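Local coordinates for protein sifA (Salmonella typhimurium, PDB 3CXB) that is a secreted virulence effector that interacts with host PLEKHM2 and is required for endosomal tubulation and the formation of Salmonella-induced filaments, at residues Ala199-Lys202 with Ala203-Ala207; Thr254-Ile258 with Glu259-Lys263. All coordinates share one frame; numbering follows the deposited sequence.

Contact 1. Residues Ala199-Lys202 with Ala203-Ala207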
# COMPACT_ATOMS: atom_id res chain seq x y z
N ALA A 199 -5.63 4.11 -15.85
CA ALA A 199 -5.70 5.56 -15.99
C ALA A 199 -7.03 6.06 -15.44
O ALA A 199 -7.11 7.17 -14.91
CB ALA A 199 -5.56 5.93 -17.46
N GLN A 200 -8.05 5.22 -15.54
CA GLN A 200 -9.37 5.58 -15.06
C GLN A 200 -9.42 5.52 -13.54
O GLN A 200 -9.62 6.53 -12.87
CB GLN A 200 -10.42 4.61 -15.64
CG GLN A 200 -11.86 4.94 -15.26
CD GLN A 200 -12.30 6.32 -15.72
OE1 GLN A 200 -12.26 6.63 -16.91
NE2 GLN A 200 -12.73 7.15 -14.78
N GLU A 201 -9.21 4.31 -13.01
CA GLU A 201 -9.23 4.05 -11.58
C GLU A 201 -8.34 5.05 -10.84
O GLU A 201 -8.72 5.60 -9.82
CB GLU A 201 -8.76 2.62 -11.32
CG GLU A 201 -8.92 2.11 -9.90
CD GLU A 201 -10.35 2.12 -9.42
OE1 GLU A 201 -11.23 1.67 -10.18
OE2 GLU A 201 -10.60 2.57 -8.27
N LYS A 202 -7.16 5.29 -11.38
CA LYS A 202 -6.24 6.22 -10.76
C LYS A 202 -6.86 7.60 -10.55
O LYS A 202 -6.72 8.18 -9.48
CB LYS A 202 -4.97 6.33 -11.59
CG LYS A 202 -3.89 7.22 -10.98
CD LYS A 202 -2.61 7.14 -11.80
CE LYS A 202 -1.52 8.05 -11.27
NZ LYS A 202 -0.30 7.95 -12.13
N ALA A 203 -7.54 8.13 -11.55
CA ALA A 203 -8.14 9.45 -11.40
C ALA A 203 -9.38 9.38 -10.52
O ALA A 203 -9.50 10.13 -9.54
CB ALA A 203 -8.50 10.04 -12.75
N THR A 204 -10.29 8.48 -10.85
CA THR A 204 -11.54 8.32 -10.10
C THR A 204 -11.32 8.16 -8.61
O THR A 204 -11.82 8.94 -7.80
CB THR A 204 -12.32 7.08 -10.59
OG1 THR A 204 -12.71 7.28 -11.95
CG2 THR A 204 -13.57 6.85 -9.73
N TYR A 205 -10.57 7.12 -8.26
CA TYR A 205 -10.26 6.79 -6.87
C TYR A 205 -9.62 7.96 -6.13
O TYR A 205 -10.13 8.42 -5.11
CB TYR A 205 -9.34 5.56 -6.84
CG TYR A 205 -9.30 4.83 -5.52
CD1 TYR A 205 -8.53 5.30 -4.45
CD2 TYR A 205 -10.03 3.64 -5.34
CE1 TYR A 205 -8.50 4.61 -3.24
CE2 TYR A 205 -9.99 2.95 -4.14
CZ TYR A 205 -9.22 3.43 -3.10
OH TYR A 205 -9.15 2.73 -1.92
N LEU A 206 -8.52 8.46 -6.66
CA LEU A 206 -7.83 9.55 -6.01
C LEU A 206 -8.64 10.83 -5.86
O LEU A 206 -8.59 11.46 -4.80
CB LEU A 206 -6.51 9.82 -6.74
CG LEU A 206 -5.44 8.73 -6.50
CD1 LEU A 206 -4.24 8.91 -7.41
CD2 LEU A 206 -5.01 8.78 -5.05
N ALA A 207 -9.38 11.22 -6.89
CA ALA A 207 -10.17 12.45 -6.80
C ALA A 207 -11.25 12.28 -5.72
O ALA A 207 -11.55 13.22 -4.98
CB ALA A 207 -10.81 12.82 -8.15
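Gln200 reaches along the helix to Thr204, one turn ahead. Its CB points away from the following residues, but CG lies anti to the backbone N (chi1 -177°) and the bend at chi2 turns the amide along the helix, toward the Thr204 hydroxyl. CG passes Thr204 OG1 at a loose 4.1 Å, CD is scarcely nearer, and at the tip NE2 of Gln200 donates to Thr204 OG1 over 2.8 Å. The hydroxyl lies close to the amide plane, although the N-H...O angle of 150° leaves the bond somewhat bent. High B values for Gln200 make this bond less certain than its distance suggests. Thr204 answers in the backbone: its N bonds Gln200 O at 2.9 Å, and its OG1 donates weakly to the same oxygen. A carbonyl and an amide at one residue thus both serve the threonine.

On a neighbouring face Glu201 sets its carboxylate against the Tyr205 ring. OE2 of Glu201 comes to the ring edge near its plane, 3.2 Å from Tyr205 CD2, with the two flat groups 63° apart. Farther round, Lys202 CG touches Leu206 CD1 at 4.0 Å.

Glu201 is the glutamate of the WxxxE signature and is buried; its OE1 makes a weak bond to Ile258 N, at the start of helix 258-267, consistent with a structural part in the packing. Helix 283-303 packs against Tyr205, whose hydroxyl bonds Asp296, and against Leu206 through Phe299; helix 307-324 adds Ile310 beside Leu206, while helix 228-241 meets Ala207.

Contact 2. Residues Thr254-Ile258 with Glu259-Lys263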
# COMPACT_ATOMS: atom_id res chain seq x y z
N THR A 254 -18.92 0.47 -18.14
CA THR A 254 -18.32 -0.85 -18.32
C THR A 254 -16.91 -0.81 -17.75
O THR A 254 -15.92 -1.00 -18.47
CB THR A 254 -18.27 -1.25 -19.80
OG1 THR A 254 -19.58 -1.17 -20.37
CG2 THR A 254 -17.77 -2.68 -19.96
N HIS A 255 -16.83 -0.54 -16.45
CA HIS A 255 -15.57 -0.46 -15.70
C HIS A 255 -15.87 -0.69 -14.23
O HIS A 255 -16.42 0.18 -13.56
CB HIS A 255 -14.92 0.91 -15.89
CG HIS A 255 -13.73 1.15 -15.00
ND1 HIS A 255 -13.85 1.34 -13.64
CD2 HIS A 255 -12.41 1.26 -15.29
CE1 HIS A 255 -12.65 1.55 -13.12
NE2 HIS A 255 -11.76 1.50 -14.10
N ILE A 256 -15.50 -1.87 -13.73
CA ILE A 256 -15.74 -2.22 -12.33
C ILE A 256 -14.60 -1.74 -11.43
O ILE A 256 -13.52 -2.32 -11.43
CB ILE A 256 -15.89 -3.76 -12.16
CG1 ILE A 256 -16.98 -4.29 -13.11
CG2 ILE A 256 -16.21 -4.11 -10.70
CD1 ILE A 256 -17.18 -5.80 -13.07
N PRO A 257 -14.83 -0.66 -10.65
CA PRO A 257 -13.80 -0.12 -9.77
C PRO A 257 -13.36 -1.08 -8.66
O PRO A 257 -14.01 -2.10 -8.42
CB PRO A 257 -14.46 1.14 -9.22
CG PRO A 257 -15.88 0.80 -9.21
CD PRO A 257 -16.07 0.12 -10.54
N ILE A 258 -12.24 -0.75 -8.01
CA ILE A 258 -11.71 -1.57 -6.93
C ILE A 258 -12.70 -1.76 -5.78
O ILE A 258 -12.79 -2.85 -5.22
CB ILE A 258 -10.39 -0.98 -6.39
CG1 ILE A 258 -9.34 -0.95 -7.50
CG2 ILE A 258 -9.89 -1.81 -5.22
CD1 ILE A 258 -7.98 -0.51 -7.05
N GLU A 259 -13.44 -0.72 -5.42
CA GLU A 259 -14.40 -0.86 -4.34
C GLU A 259 -15.45 -1.91 -4.67
O GLU A 259 -15.65 -2.86 -3.93
CB GLU A 259 -15.09 0.46 -4.04
CG GLU A 259 -14.15 1.53 -3.52
CD GLU A 259 -14.89 2.78 -3.08
OE1 GLU A 259 -14.21 3.75 -2.68
OE2 GLU A 259 -16.14 2.78 -3.14
N LYS A 260 -16.11 -1.72 -5.81
CA LYS A 260 -17.15 -2.65 -6.24
C LYS A 260 -16.47 -4.01 -6.41
O LYS A 260 -17.04 -5.06 -6.13
CB LYS A 260 -17.76 -2.16 -7.56
CG LYS A 260 -19.11 -2.77 -7.92
CD LYS A 260 -18.98 -4.20 -8.43
CE LYS A 260 -20.31 -4.73 -8.91
NZ LYS A 260 -20.17 -6.10 -9.46
N MET A 261 -15.23 -3.95 -6.86
CA MET A 261 -14.43 -5.14 -7.07
C MET A 261 -14.31 -5.95 -5.79
O MET A 261 -14.51 -7.16 -5.80
CB MET A 261 -13.04 -4.72 -7.55
CG MET A 261 -12.59 -5.38 -8.81
SD MET A 261 -11.22 -4.51 -9.56
CE MET A 261 -9.84 -5.59 -9.06
N VAL A 262 -13.97 -5.27 -4.69
CA VAL A 262 -13.81 -5.93 -3.40
C VAL A 262 -15.13 -6.24 -2.71
O VAL A 262 -15.26 -7.28 -2.06
CB VAL A 262 -12.93 -5.08 -2.45
CG1 VAL A 262 -13.49 -3.68 -2.32
CG2 VAL A 262 -12.87 -5.74 -1.08
N LYS A 263 -16.10 -5.34 -2.84
CA LYS A 263 -17.41 -5.55 -2.23
C LYS A 263 -17.94 -6.91 -2.71
O LYS A 263 -18.62 -7.62 -1.97
CB LYS A 263 -18.37 -4.43 -2.66
CG LYS A 263 -17.92 -3.05 -2.24
CD LYS A 263 -18.81 -1.96 -2.81
CE LYS A 263 -18.40 -0.57 -2.34
NZ LYS A 263 -19.32 0.51 -2.82
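Ile256 and Lys260 meet with their side chains at a slant, Ile256 CG2 lying 3.6 Å from Lys260 CD. The methyl branch of the isoleucine is the part that points forward to the helix, since CG2 stands anti to the backbone N while CG1 lies beside it (chi1 -55°). Lys260 bends at chi2 (-76°), bringing CD across the CG2 methyl before the chain runs on to NZ, which forms a salt bridge with Glu264. Pro257 adds a second apolar touch, its ring crossing the lysine at a slant, with CG 3.9 Å from Lys260 CB. Lys260 CB thus meets the proline and CD, farther out, meets the isoleucine.

Pro257 occupies the N-cap position of helix 258-267, and the first turn starts from its carbonyl: Met261 N donates to Pro257 O at 2.7 Å, and Val262 N to Ile258 O at the same length. Just before this cap, the ring of His255 meets that of Trp197, the tryptophan of the WxxxE signature on helix 197-220, which joins the loop to that motif. Ile258, in the new helix, packs on Trp197 as well.

The CB of Met261 points back toward the loop, and SD ends 3.7 Å from Ile256 O, while CG lies 4.3 Å from Ile256 CG2. The Met261 side chain also packs on Ile181, Tyr184 and Leu185 of helix 180-187. Ile258 runs out to much the same side, against Ser295 and Val298 of helix 283-303. Val262 meets Val291 and Ser295 of that helix.

How the contacts relate
Contact 1 lies within a continuing helix, 197-220, whereas contact 2 spans the passage from a loop into helix 258-267; the two are about 12 Å apart between centres. Both are partly buried. Contact 1 combines a polar bond on its more open face with a buried acid and aromatic, while contact 2 is chiefly aliphatic packing with main-chain bonds starting a helix. Helix 283-303 backs both; helix 180-187 packs on contact 2, and helices 228-241 and 307-324 on contact 1. They join at Glu201, whose OE1 approaches Pro257 CA at 3.2 Å, and at Gln200, whose CG lies near His255 NE2.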